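Long-range contacts in ribokinase (Cryptococcus neoformans var. grubii serotype A, PDB 6CW5), which probably transfers a phosphate from magnesium-bound ATP to O-5 of D-ribose, giving D-ribose 5-phosphate for nucleotide synthesis or the pentose phosphate pathway: residues 12-17 with 65-70; 138-143 with 165-170; 155-160 with 186-191; 197-202 with 226-231; 285-290 with 299-304. All coordinates share one frame; numbering follows the deposited sequence.

How the contacts relate
These contacts illustrate how an alpha/beta kinase is assembled from a mostly parallel central sheet outward. Contacts 1 and 2 are neighbouring strand pairs of that sheet, centred 9 Å apart and joined by the bond from L16 N to H140 O. Contact 3 packs helix 149-161 against the loop leading into the next strand, and its Y155 OH bonds D69 OD2 of contact 1. Contact 5 lies on another helix layer, where V288 touches C15, L142 and V169. Contact 4, centred about 28 Å from contact 1, brings the L199 side chain about 6 Å from that of L247, predicted to bind ATP. The V17 side chain is about 9 Å from that of D281, the predicted proton acceptor.

Contact 1 of 5, residues 12-17 with 65-70; sequences SSRCLV and QVELDG
V17 holds CG1 anti to its backbone N (chi1 -177°) and CG2 beside it, while V66, with chi1 near 57°, has CG1 in the crowded position and CG2 anti to N. These torsions bring V17 CG2 to 3.6 Å from V66 CG2. The other V17 methyl, CG1, lies 3.7 Å from L68 CD1, which also rests on the V17 carbonyl oxygen. C15, V17, V66 and L68 thus form one apolar face of a strand pair in the mostly parallel central sheet of the ribokinase fold, with the V17 side chain about 4 Å from that of G52, a predicted substrate-binding residue. The backbone ladder runs from C15 N to Q65 O, E67 N to C15 O, V17 N to E67 O and D69 N to V17 O, the last two at 2.8 Å and nearly straight. Ahead of it, water 1 donates to S13 O and accepts from Q65 N. On the other face L16 CD1 lies 3.8 Å from D69 CB, the two side chains crossing obliquely; Y155 OH and K94 hold the D69 carboxylate. Q65 CB stands 3.8 Å above the centre of the R14 guanidinium in the conformer given, one of two. The long R14-E67 salt bridge is doubtful, both side chains having alternate conformers. Helix 51-61 covers V17 and V66, helix 279-292 meets C15 through V288 and M292, and strand 140-143 continues the sheet beyond L16.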
# COMPACT_ATOMS: atom_id res chain seq x y z
N SER A 12 9.02 -2.59 -27.17
CA SER A 12 10.15 -3.34 -26.64
C SER A 12 9.92 -3.74 -25.18
O SER A 12 9.60 -2.90 -24.33
CB SER A 12 11.44 -2.53 -26.75
OG SER A 12 12.18 -2.94 -27.89
N SER A 13 10.12 -5.01 -24.88
CA SER A 13 9.66 -5.53 -23.60
C SER A 13 10.61 -5.17 -22.46
O SER A 13 11.83 -5.25 -22.59
CB SER A 13 9.49 -7.04 -23.68
OG SER A 13 8.53 -7.37 -24.67
N ARG A 14 10.03 -4.78 -21.32
CA ARG A 14 10.81 -4.47 -20.13
C ARG A 14 9.96 -4.83 -18.92
O ARG A 14 8.78 -4.49 -18.86
CB ARG A 14 11.23 -2.99 -20.09
CG ARG A 14 12.16 -2.66 -18.90
CD ARG A 14 12.84 -1.29 -19.05
NE ARG A 14 13.74 -1.27 -20.20
CZ ARG A 14 15.06 -1.40 -20.13
NH1 ARG A 14 15.67 -1.56 -18.95
NH2 ARG A 14 15.78 -1.37 -21.24
N CYS A 15 10.57 -5.55 -17.97
CA CYS A 15 9.87 -6.06 -16.81
C CYS A 15 10.24 -5.27 -15.57
O CYS A 15 11.43 -5.03 -15.31
CB CYS A 15 10.20 -7.53 -16.57
SG CYS A 15 9.32 -8.24 -15.18
N LEU A 16 9.25 -4.88 -14.79
CA LEU A 16 9.49 -4.35 -13.46
C LEU A 16 9.15 -5.44 -12.46
O LEU A 16 8.05 -6.01 -12.52
CB LEU A 16 8.65 -3.11 -13.19
CG LEU A 16 8.75 -2.52 -11.78
CD1 LEU A 16 10.15 -1.97 -11.47
CD2 LEU A 16 7.69 -1.43 -11.68
N VAL A 17 10.10 -5.76 -11.59
CA VAL A 17 9.86 -6.64 -10.44
C VAL A 17 9.68 -5.75 -9.23
O VAL A 17 10.62 -5.06 -8.81
CB VAL A 17 11.00 -7.65 -10.22
CG1 VAL A 17 10.67 -8.60 -9.05
CG2 VAL A 17 11.29 -8.43 -11.52
N GLN A 65 15.14 -7.62 -20.30
CA GLN A 65 15.43 -6.35 -19.63
C GLN A 65 14.57 -6.27 -18.39
O GLN A 65 13.34 -6.39 -18.49
CB GLN A 65 15.13 -5.17 -20.53
CG GLN A 65 15.96 -5.11 -21.78
CD GLN A 65 17.27 -4.44 -21.51
OE1 GLN A 65 17.39 -3.23 -21.69
NE2 GLN A 65 18.25 -5.20 -21.04
N VAL A 66 15.18 -6.09 -17.22
CA VAL A 66 14.41 -6.14 -15.99
C VAL A 66 14.99 -5.14 -15.00
O VAL A 66 16.20 -4.87 -15.00
CB VAL A 66 14.39 -7.57 -15.39
CG1 VAL A 66 15.83 -8.08 -15.14
CG2 VAL A 66 13.54 -7.62 -14.15
N GLU A 67 14.10 -4.55 -14.22
CA GLU A 67 14.43 -3.61 -13.14
C GLU A 67 13.78 -4.10 -11.86
O GLU A 67 12.66 -4.60 -11.90
CB GLU A 67 13.90 -2.19 -13.43
CG GLU A 67 14.45 -1.52 -14.67
CD GLU A 67 15.66 -0.66 -14.41
OE1 GLU A 67 15.88 -0.21 -13.26
OE2 GLU A 67 16.41 -0.43 -15.39
N LEU A 68 14.46 -3.93 -10.72
CA LEU A 68 13.93 -4.34 -9.42
C LEU A 68 13.62 -3.10 -8.58
O LEU A 68 14.45 -2.17 -8.50
CB LEU A 68 14.91 -5.26 -8.69
CG LEU A 68 14.48 -5.70 -7.29
CD1 LEU A 68 13.21 -6.55 -7.34
CD2 LEU A 68 15.63 -6.47 -6.59
N ASP A 69 12.40 -3.04 -8.03
CA ASP A 69 11.95 -1.93 -7.19
C ASP A 69 11.73 -2.49 -5.78
O ASP A 69 10.90 -3.37 -5.58
CB ASP A 69 10.66 -1.34 -7.78
CG ASP A 69 10.10 -0.17 -6.99
OD1 ASP A 69 10.37 -0.05 -5.78
OD2 ASP A 69 9.32 0.59 -7.57
N GLY A 70 12.48 -1.98 -4.81
CA GLY A 70 12.37 -2.52 -3.46
C GLY A 70 13.40 -1.85 -2.56
O GLY A 70 13.81 -0.73 -2.84
O HOH W 1 13.52 -7.65 -22.70

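Contact 2 of 5, residues 138-143 with 165-170; sequences YTHLLV and PLTSVF
H140, L141, L142 and V143 run parallel to T167, S168, V169 and F170, their strand axes 4.6 Å apart and 14° from alignment, with backbone bonds from T167 N to T139 O, L141 N to T167 O, V169 N to L141 O and V143 N to V169 O. H140 and T167 lie side by side and point the same way, so that T167 CB sits over one face of the imidazole, 3.5 Å from H140 CD2. The ring's rotation is fixed at its rim: T139 OG1 lies in the ring plane, 2.8 Å from H140 ND1, and water 3 is bound at NE2. Water 2 links T139 O to T167 OG1. Farther along, L142 CD1 meets V169 CG1 at 3.7 Å on the same face, where V288 of helix 279-292 packs on both. On the opposite face V143 has CG1 beside the backbone N (chi1 -80°), which leaves CG2 between N and the carbonyl carbon; V143 CG2 comes 3.8 Å from F170 CD1, the two side chains crossing at about a right angle. L166 reaches back before the ladder, its CD2 lying 3.9 Å from Y138 CB. Helix 149-161 covers this second face through T152, L156 and A159, which completes a beta-alpha-beta crossover, the repeating step of the alpha/beta core in ribokinase-like sugar kinases.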
# COMPACT_ATOMS: atom_id res chain seq x y z
N TYR A 138 7.53 0.11 -18.85
CA TYR A 138 7.41 -1.33 -18.63
C TYR A 138 6.26 -1.93 -19.42
O TYR A 138 5.20 -1.31 -19.55
CB TYR A 138 7.21 -1.62 -17.15
CG TYR A 138 8.35 -1.08 -16.34
CD1 TYR A 138 9.62 -1.68 -16.42
CD2 TYR A 138 8.19 0.04 -15.53
CE1 TYR A 138 10.67 -1.19 -15.68
CE2 TYR A 138 9.25 0.54 -14.78
CZ TYR A 138 10.49 -0.08 -14.87
OH TYR A 138 11.54 0.42 -14.16
N THR A 139 6.48 -3.15 -19.92
CA THR A 139 5.44 -3.96 -20.53
C THR A 139 4.99 -5.09 -19.62
O THR A 139 3.90 -5.64 -19.82
CB THR A 139 5.93 -4.56 -21.86
OG1 THR A 139 7.14 -5.30 -21.63
CG2 THR A 139 6.19 -3.46 -22.90
N HIS A 140 5.81 -5.47 -18.63
CA HIS A 140 5.53 -6.61 -17.77
C HIS A 140 5.78 -6.23 -16.32
O HIS A 140 6.73 -5.49 -16.04
CB HIS A 140 6.40 -7.83 -18.16
CG HIS A 140 6.02 -8.43 -19.47
ND1 HIS A 140 6.21 -7.78 -20.67
CD2 HIS A 140 5.39 -9.59 -19.77
CE1 HIS A 140 5.75 -8.52 -21.66
NE2 HIS A 140 5.23 -9.62 -21.14
N LEU A 141 4.95 -6.75 -15.42
CA LEU A 141 5.11 -6.58 -13.98
C LEU A 141 5.16 -7.94 -13.33
O LEU A 141 4.33 -8.82 -13.63
CB LEU A 141 3.97 -5.76 -13.38
CG LEU A 141 3.92 -5.68 -11.85
CD1 LEU A 141 5.02 -4.72 -11.29
CD2 LEU A 141 2.51 -5.24 -11.40
N LEU A 142 6.11 -8.13 -12.42
CA LEU A 142 6.20 -9.35 -11.63
C LEU A 142 6.11 -8.99 -10.15
O LEU A 142 6.86 -8.13 -9.69
CB LEU A 142 7.52 -10.05 -11.93
CG LEU A 142 7.87 -11.43 -11.45
CD1 LEU A 142 6.70 -12.41 -11.65
CD2 LEU A 142 9.09 -11.86 -12.24
N VAL A 143 5.20 -9.64 -9.42
CA VAL A 143 4.97 -9.35 -8.01
C VAL A 143 4.82 -10.66 -7.26
O VAL A 143 4.49 -11.70 -7.84
CB VAL A 143 3.73 -8.45 -7.74
CG1 VAL A 143 4.06 -6.95 -8.00
CG2 VAL A 143 2.53 -8.90 -8.59
N PRO A 165 -2.87 -2.15 -20.85
CA PRO A 165 -2.47 -2.77 -19.57
C PRO A 165 -1.16 -3.52 -19.71
O PRO A 165 -0.87 -4.13 -20.74
CB PRO A 165 -3.63 -3.75 -19.28
CG PRO A 165 -4.77 -3.29 -20.11
CD PRO A 165 -4.17 -2.66 -21.33
N LEU A 166 -0.36 -3.49 -18.65
CA LEU A 166 0.82 -4.33 -18.64
C LEU A 166 0.41 -5.79 -18.54
O LEU A 166 -0.69 -6.11 -18.10
CB LEU A 166 1.73 -4.01 -17.45
CG LEU A 166 2.65 -2.79 -17.63
CD1 LEU A 166 1.89 -1.49 -17.79
CD2 LEU A 166 3.54 -2.71 -16.42
N THR A 167 1.33 -6.67 -18.89
CA THR A 167 1.18 -8.08 -18.58
C THR A 167 1.70 -8.30 -17.17
O THR A 167 2.89 -8.13 -16.91
CB THR A 167 1.95 -8.93 -19.59
OG1 THR A 167 1.43 -8.72 -20.90
CG2 THR A 167 1.82 -10.39 -19.22
N SER A 168 0.81 -8.64 -16.25
CA SER A 168 1.21 -8.78 -14.85
C SER A 168 1.21 -10.25 -14.46
O SER A 168 0.33 -11.01 -14.88
CB SER A 168 0.29 -7.99 -13.94
OG SER A 168 -1.05 -8.35 -14.25
N VAL A 169 2.17 -10.63 -13.62
CA VAL A 169 2.42 -12.01 -13.23
C VAL A 169 2.59 -12.03 -11.72
O VAL A 169 3.39 -11.26 -11.19
CB VAL A 169 3.67 -12.57 -13.94
CG1 VAL A 169 3.92 -14.01 -13.54
CG2 VAL A 169 3.53 -12.47 -15.45
N PHE A 170 1.81 -12.87 -11.03
CA PHE A 170 1.78 -12.85 -9.57
C PHE A 170 2.06 -14.24 -9.03
O PHE A 170 1.49 -15.22 -9.52
CB PHE A 170 0.42 -12.35 -9.11
CG PHE A 170 0.18 -12.41 -7.62
CD1 PHE A 170 1.04 -11.80 -6.72
CD2 PHE A 170 -1.01 -12.97 -7.14
CE1 PHE A 170 0.76 -11.80 -5.36
CE2 PHE A 170 -1.28 -13.00 -5.79
CZ PHE A 170 -0.40 -12.39 -4.89
O HOH W 2 2.64 -6.61 -22.11
O HOH W 3 3.36 -10.86 -22.65

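Contact 3 of 5, residues 155-160 with 186-191; sequences YLTAAG and WKHLSW
W186 opens the short 3-10 segment that carries H188 against L156, T157 and G160 of the facing helix. Its indole stays on its own side, where L189 CD2 meets the ring edge in plane, and its carbonyl oxygen accepts from L189 N at 3.0 Å to close the turn. K187 CG stands 4.1 Å above the centre of one face of the H188 ring, within the same segment. H188 then does most of the touching. Its chi1 of -65° puts CG beside the backbone N, and chi2 of -44° turns the ring oblique to the helix: CB lies 3.9 Å from L156 CG, CD2 is 3.9 Å from T157 CA, and ND1 is 3.9 Å from G160 CA, an approach open because G160 has no side chain. Water 4 lies in the ring plane, 2.7 Å from H188 ND1, with a weak second bond to G160 O. L189 follows, its CD1 meeting L156 CD1 at 3.9 Å as the two side chains cross at about a right angle. S190 OG accepts from S168 N, and W191 enters the sheet with backbone bonds to S168 and F170. Helix 149-161 thus packs on the loop feeding strand 191-195, layering characteristic of an alpha/beta fold of the PfkB family.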
# COMPACT_ATOMS: atom_id res chain seq x y z
N TYR A 155 0.78 -1.55 -7.27
CA TYR A 155 1.49 -1.74 -8.54
C TYR A 155 0.66 -2.57 -9.52
O TYR A 155 0.59 -2.26 -10.71
CB TYR A 155 2.84 -2.41 -8.31
CG TYR A 155 3.92 -1.48 -7.82
CD1 TYR A 155 3.81 -0.86 -6.58
CD2 TYR A 155 5.04 -1.21 -8.60
CE1 TYR A 155 4.83 0.00 -6.13
CE2 TYR A 155 6.05 -0.37 -8.16
CZ TYR A 155 5.94 0.23 -6.92
OH TYR A 155 6.94 1.09 -6.49
N LEU A 156 0.04 -3.64 -9.02
CA LEU A 156 -0.83 -4.45 -9.90
C LEU A 156 -1.98 -3.63 -10.45
O LEU A 156 -2.33 -3.73 -11.65
CB LEU A 156 -1.37 -5.66 -9.14
CG LEU A 156 -2.42 -6.50 -9.89
CD1 LEU A 156 -1.77 -7.12 -11.11
CD2 LEU A 156 -2.95 -7.59 -8.96
N THR A 157 -2.59 -2.80 -9.61
CA THR A 157 -3.71 -1.97 -10.09
C THR A 157 -3.24 -0.98 -11.14
O THR A 157 -3.90 -0.78 -12.17
CB THR A 157 -4.33 -1.26 -8.89
OG1 THR A 157 -4.83 -2.25 -7.97
CG2 THR A 157 -5.50 -0.37 -9.34
N ALA A 158 -2.08 -0.36 -10.90
CA ALA A 158 -1.54 0.56 -11.89
C ALA A 158 -1.23 -0.15 -13.20
O ALA A 158 -1.39 0.42 -14.30
CB ALA A 158 -0.27 1.23 -11.34
N ALA A 159 -0.75 -1.39 -13.10
CA ALA A 159 -0.44 -2.18 -14.28
C ALA A 159 -1.71 -2.48 -15.06
O ALA A 159 -1.76 -2.33 -16.29
CB ALA A 159 0.28 -3.47 -13.87
N GLY A 160 -2.77 -2.88 -14.35
CA GLY A 160 -4.00 -3.26 -15.03
C GLY A 160 -4.73 -2.08 -15.59
O GLY A 160 -5.47 -2.21 -16.58
N TRP A 186 -8.14 -9.66 -8.84
CA TRP A 186 -7.76 -10.63 -9.87
C TRP A 186 -8.01 -10.11 -11.27
O TRP A 186 -7.33 -10.53 -12.21
CB TRP A 186 -8.55 -11.92 -9.67
CG TRP A 186 -8.23 -12.52 -8.32
CD1 TRP A 186 -9.07 -12.58 -7.24
CD2 TRP A 186 -6.99 -13.10 -7.90
NE1 TRP A 186 -8.42 -13.17 -6.18
CE2 TRP A 186 -7.15 -13.51 -6.56
CE3 TRP A 186 -5.76 -13.33 -8.54
CZ2 TRP A 186 -6.12 -14.13 -5.83
CZ3 TRP A 186 -4.74 -13.96 -7.81
CH2 TRP A 186 -4.93 -14.35 -6.47
N LYS A 187 -9.00 -9.23 -11.45
CA LYS A 187 -9.29 -8.78 -12.81
C LYS A 187 -8.10 -8.07 -13.45
O LYS A 187 -8.05 -8.00 -14.68
CB LYS A 187 -10.51 -7.86 -12.84
CG LYS A 187 -10.35 -6.58 -12.04
CD LYS A 187 -11.60 -5.74 -12.07
CE LYS A 187 -11.45 -4.54 -11.16
NZ LYS A 187 -12.68 -3.70 -11.19
N HIS A 188 -7.15 -7.54 -12.66
CA HIS A 188 -5.99 -6.83 -13.21
C HIS A 188 -4.84 -7.75 -13.56
O HIS A 188 -3.86 -7.30 -14.17
CB HIS A 188 -5.48 -5.78 -12.21
CG HIS A 188 -6.46 -4.68 -11.95
ND1 HIS A 188 -7.16 -4.08 -12.97
CD2 HIS A 188 -6.86 -4.08 -10.81
CE1 HIS A 188 -7.96 -3.15 -12.46
NE2 HIS A 188 -7.78 -3.13 -11.15
N LEU A 189 -4.92 -9.01 -13.18
CA LEU A 189 -3.78 -9.92 -13.24
C LEU A 189 -3.78 -10.71 -14.53
O LEU A 189 -4.79 -11.34 -14.88
CB LEU A 189 -3.82 -10.88 -12.05
CG LEU A 189 -2.64 -11.81 -12.00
CD1 LEU A 189 -1.38 -11.00 -11.71
CD2 LEU A 189 -2.91 -12.83 -10.87
N SER A 190 -2.64 -10.72 -15.24
CA SER A 190 -2.59 -11.51 -16.47
C SER A 190 -2.29 -12.98 -16.19
O SER A 190 -2.87 -13.86 -16.84
CB SER A 190 -1.53 -10.97 -17.43
OG SER A 190 -1.63 -9.56 -17.58
N TRP A 191 -1.35 -13.25 -15.27
CA TRP A 191 -0.90 -14.62 -15.01
C TRP A 191 -0.74 -14.86 -13.52
O TRP A 191 -0.11 -14.06 -12.82
CB TRP A 191 0.44 -14.91 -15.68
CG TRP A 191 0.35 -15.07 -17.16
CD1 TRP A 191 0.62 -14.14 -18.12
CD2 TRP A 191 -0.04 -16.26 -17.84
NE1 TRP A 191 0.43 -14.69 -19.37
CE2 TRP A 191 0.01 -15.99 -19.22
CE3 TRP A 191 -0.44 -17.53 -17.41
CZ2 TRP A 191 -0.30 -16.95 -20.18
CZ3 TRP A 191 -0.75 -18.49 -18.36
CH2 TRP A 191 -0.68 -18.19 -19.74
O HOH W 4 -7.83 -4.50 -15.57

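Contact 4 of 5, residues 197-202 with 226-231; sequences GELGDL and AGILEL
L199 and L202 face L231, G227 and I228 in a helix pair of the alpha/beta core, where two helices pack on the central sheet of the ribokinase fold. The short axes run in broadly the same direction, 36° apart, with a closest approach of 10.4 Å, so the space between the backbones is bridged by side-chain ends. The CB of L199 already points toward the second helix, and chi1 of 179° sets CG anti to the backbone N. CD2 of L199 lies 4.1 Å from I228 CG1, the side chains crossing at about a right angle, and the same methyl lies over the bare backbone of G227. L231 also carries CG anti to N, and it slides past L199 in the opposite direction. Strands 191-195 and 242-246 supply the floor, with L192 under L202 and L231, and C245 under L199 and I228. The nucleotide site is close: the side chain of N195, an ADP-binding residue of this protein (no ADP is bound here), is about 7 Å from that of L199. A single methyl, L231 CD2, receives both leucines, meeting L199 CD1 at 3.7 Å and L202 CD2 at 4.0 Å.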
# COMPACT_ATOMS: atom_id res chain seq x y z
N GLY A 197 0.04 -26.82 -3.95
CA GLY A 197 -0.46 -26.45 -2.63
C GLY A 197 -1.03 -25.05 -2.59
O GLY A 197 -2.03 -24.79 -1.91
N GLU A 198 -0.42 -24.12 -3.33
CA GLU A 198 -0.95 -22.76 -3.41
C GLU A 198 -2.26 -22.72 -4.19
O GLU A 198 -3.16 -21.92 -3.88
CB GLU A 198 0.09 -21.83 -4.03
CG GLU A 198 1.33 -21.68 -3.10
CD GLU A 198 2.57 -21.17 -3.80
OE1 GLU A 198 2.63 -21.21 -5.05
OE2 GLU A 198 3.52 -20.73 -3.10
N LEU A 199 -2.37 -23.54 -5.23
CA LEU A 199 -3.66 -23.69 -5.92
C LEU A 199 -4.74 -24.13 -4.94
O LEU A 199 -5.85 -23.58 -4.93
CB LEU A 199 -3.54 -24.72 -7.05
CG LEU A 199 -4.82 -24.99 -7.85
CD1 LEU A 199 -5.32 -23.71 -8.48
CD2 LEU A 199 -4.63 -26.10 -8.94
N GLY A 200 -4.44 -25.11 -4.09
CA GLY A 200 -5.42 -25.52 -3.09
C GLY A 200 -5.76 -24.42 -2.09
O GLY A 200 -6.90 -24.29 -1.64
N ASP A 201 -4.76 -23.61 -1.72
CA ASP A 201 -5.03 -22.51 -0.79
C ASP A 201 -6.06 -21.56 -1.38
O ASP A 201 -6.96 -21.09 -0.69
CB ASP A 201 -3.75 -21.72 -0.46
CG ASP A 201 -2.80 -22.48 0.42
OD1 ASP A 201 -3.25 -23.32 1.23
OD2 ASP A 201 -1.58 -22.21 0.31
N LEU A 202 -5.91 -21.22 -2.67
CA LEU A 202 -6.90 -20.33 -3.28
C LEU A 202 -8.27 -21.00 -3.33
O LEU A 202 -9.29 -20.40 -2.98
CB LEU A 202 -6.47 -19.94 -4.69
CG LEU A 202 -5.72 -18.61 -4.77
CD1 LEU A 202 -4.32 -18.75 -4.14
CD2 LEU A 202 -5.63 -18.22 -6.26
N ALA A 226 -8.40 -30.10 -12.93
CA ALA A 226 -9.77 -29.76 -12.55
C ALA A 226 -9.79 -28.56 -11.62
O ALA A 226 -10.67 -27.70 -11.73
CB ALA A 226 -10.48 -30.97 -11.90
N GLY A 227 -8.80 -28.45 -10.72
CA GLY A 227 -8.75 -27.31 -9.83
C GLY A 227 -8.52 -26.00 -10.57
O GLY A 227 -9.09 -24.97 -10.22
N ILE A 228 -7.69 -26.03 -11.62
CA ILE A 228 -7.50 -24.83 -12.44
C ILE A 228 -8.81 -24.43 -13.10
O ILE A 228 -9.20 -23.25 -13.09
CB ILE A 228 -6.42 -25.08 -13.50
CG1 ILE A 228 -5.02 -25.09 -12.85
CG2 ILE A 228 -6.48 -23.99 -14.58
CD1 ILE A 228 -3.93 -25.59 -13.85
N LEU A 229 -9.51 -25.39 -13.69
CA LEU A 229 -10.76 -25.07 -14.37
C LEU A 229 -11.81 -24.57 -13.39
O LEU A 229 -12.61 -23.67 -13.72
CB LEU A 229 -11.28 -26.30 -15.14
CG LEU A 229 -10.42 -26.79 -16.30
CD1 LEU A 229 -10.92 -28.09 -16.86
CD2 LEU A 229 -10.37 -25.70 -17.40
N GLU A 230 -11.83 -25.13 -12.19
CA GLU A 230 -12.75 -24.68 -11.15
C GLU A 230 -12.42 -23.25 -10.70
O GLU A 230 -13.32 -22.40 -10.54
CB GLU A 230 -12.69 -25.62 -9.94
CG GLU A 230 -13.65 -25.16 -8.87
CD GLU A 230 -13.88 -26.15 -7.75
OE1 GLU A 230 -13.44 -27.33 -7.84
OE2 GLU A 230 -14.52 -25.73 -6.76
N LEU A 231 -11.14 -22.99 -10.49
CA LEU A 231 -10.70 -21.66 -10.10
C LEU A 231 -11.12 -20.65 -11.14
O LEU A 231 -11.65 -19.58 -10.80
CB LEU A 231 -9.18 -21.66 -9.88
CG LEU A 231 -8.54 -20.35 -9.42
CD1 LEU A 231 -9.21 -19.89 -8.12
CD2 LEU A 231 -7.01 -20.51 -9.22

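Contact 5 of 5, residues 285-290 with 299-304; sequences GYFVAG and DALKTC
A300 O is gripped by C304 N, which donates along the helix at 3.1 Å, and by water 5, whose other hydrogen goes to Y286 O across the contact. The water therefore ties two helical carbonyls together, and Y286 O also accepts from G290 N at 2.8 Å. C304 SG is set beside its own backbone N by a chi1 of -66°. From there the sulfur meets the backbone of the first helix, C304 SG lying 3.2 Å from F287 N and 3.4 Å from Y286 C, with the CB atoms of both residues farther. Helices 279-292 and 297-311 form an antiparallel hairpin here, their short axes 151° apart and 8.6 Å distant at closest approach. Where the backbones come nearest the residues are small: A300 CB sits 3.6 Å from G290 CA. The first helix also carries D281, the predicted proton acceptor, and the second leads to C311, a predicted potassium ligand. At one flank F287, with CG anti to its backbone N (chi1 175°), lies alongside L301 and points the same way, CD1 touching L301 CD2 at 3.6 Å. W191 meets the F287 ring edge-to-face. At the other flank T303 CG2 comes to the edge of the Y286 ring, near its plane and next to CD1, while Y286 OH donates to P322 O and T303 OG1 bonds D299 O and K295 NZ.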
# COMPACT_ATOMS: atom_id res chain seq x y z
N GLY A 285 10.85 -16.27 -13.38
CA GLY A 285 11.60 -15.31 -14.17
C GLY A 285 11.81 -15.76 -15.61
O GLY A 285 11.69 -14.96 -16.55
N TYR A 286 12.13 -17.04 -15.82
CA TYR A 286 12.23 -17.55 -17.19
C TYR A 286 10.89 -17.50 -17.91
O TYR A 286 10.85 -17.24 -19.12
CB TYR A 286 12.79 -18.98 -17.20
CG TYR A 286 14.27 -19.00 -17.49
CD1 TYR A 286 14.74 -19.23 -18.79
CD2 TYR A 286 15.21 -18.72 -16.49
CE1 TYR A 286 16.10 -19.22 -19.07
CE2 TYR A 286 16.58 -18.71 -16.76
CZ TYR A 286 17.01 -18.96 -18.06
OH TYR A 286 18.36 -18.94 -18.36
N PHE A 287 9.78 -17.72 -17.19
CA PHE A 287 8.48 -17.63 -17.83
C PHE A 287 8.20 -16.20 -18.30
O PHE A 287 7.75 -15.99 -19.42
CB PHE A 287 7.39 -18.11 -16.88
CG PHE A 287 5.99 -17.95 -17.42
CD1 PHE A 287 5.52 -18.78 -18.43
CD2 PHE A 287 5.14 -16.97 -16.90
CE1 PHE A 287 4.23 -18.65 -18.93
CE2 PHE A 287 3.85 -16.82 -17.40
CZ PHE A 287 3.39 -17.67 -18.42
N VAL A 288 8.43 -15.23 -17.43
CA VAL A 288 8.27 -13.83 -17.81
C VAL A 288 9.20 -13.46 -18.96
O VAL A 288 8.80 -12.81 -19.93
CB VAL A 288 8.47 -12.92 -16.59
CG1 VAL A 288 8.52 -11.45 -17.00
CG2 VAL A 288 7.35 -13.15 -15.55
N ALA A 289 10.47 -13.89 -18.89
CA ALA A 289 11.35 -13.61 -20.01
C ALA A 289 10.84 -14.25 -21.29
O ALA A 289 11.05 -13.71 -22.38
CB ALA A 289 12.78 -14.09 -19.73
N GLY A 290 10.19 -15.41 -21.17
CA GLY A 290 9.60 -16.03 -22.34
C GLY A 290 8.41 -15.25 -22.87
O GLY A 290 8.22 -15.14 -24.07
N ASP A 299 6.83 -22.65 -26.44
CA ASP A 299 8.29 -22.54 -26.47
C ASP A 299 8.82 -21.92 -25.19
O ASP A 299 9.87 -22.34 -24.67
CB ASP A 299 8.74 -21.71 -27.67
CG ASP A 299 8.60 -22.45 -28.98
OD1 ASP A 299 8.18 -23.62 -28.96
OD2 ASP A 299 8.92 -21.85 -30.04
N ALA A 300 8.15 -20.88 -24.69
CA ALA A 300 8.61 -20.24 -23.46
C ALA A 300 8.58 -21.23 -22.31
O ALA A 300 9.50 -21.26 -21.48
CB ALA A 300 7.74 -19.02 -23.16
N LEU A 301 7.54 -22.07 -22.26
CA LEU A 301 7.43 -23.04 -21.18
C LEU A 301 8.49 -24.13 -21.30
O LEU A 301 9.06 -24.55 -20.30
CB LEU A 301 6.02 -23.65 -21.17
CG LEU A 301 4.94 -22.70 -20.65
CD1 LEU A 301 3.59 -23.35 -20.74
CD2 LEU A 301 5.25 -22.30 -19.22
N LYS A 302 8.75 -24.60 -22.52
CA LYS A 302 9.77 -25.63 -22.68
C LYS A 302 11.13 -25.13 -22.20
O LYS A 302 11.87 -25.85 -21.53
CB LYS A 302 9.82 -26.10 -24.13
N THR A 303 11.45 -23.87 -22.51
CA THR A 303 12.73 -23.30 -22.06
C THR A 303 12.78 -23.20 -20.54
O THR A 303 13.80 -23.53 -19.93
CB THR A 303 12.95 -21.92 -22.68
OG1 THR A 303 12.88 -22.02 -24.11
CG2 THR A 303 14.32 -21.36 -22.30
N CYS A 304 11.69 -22.73 -19.92
CA CYS A 304 11.60 -22.69 -18.46
C CYS A 304 11.94 -24.04 -17.85
O CYS A 304 12.68 -24.11 -16.86
CB CYS A 304 10.19 -22.31 -18.00
SG CYS A 304 9.65 -20.67 -18.41
O HOH W 5 11.22 -18.83 -21.50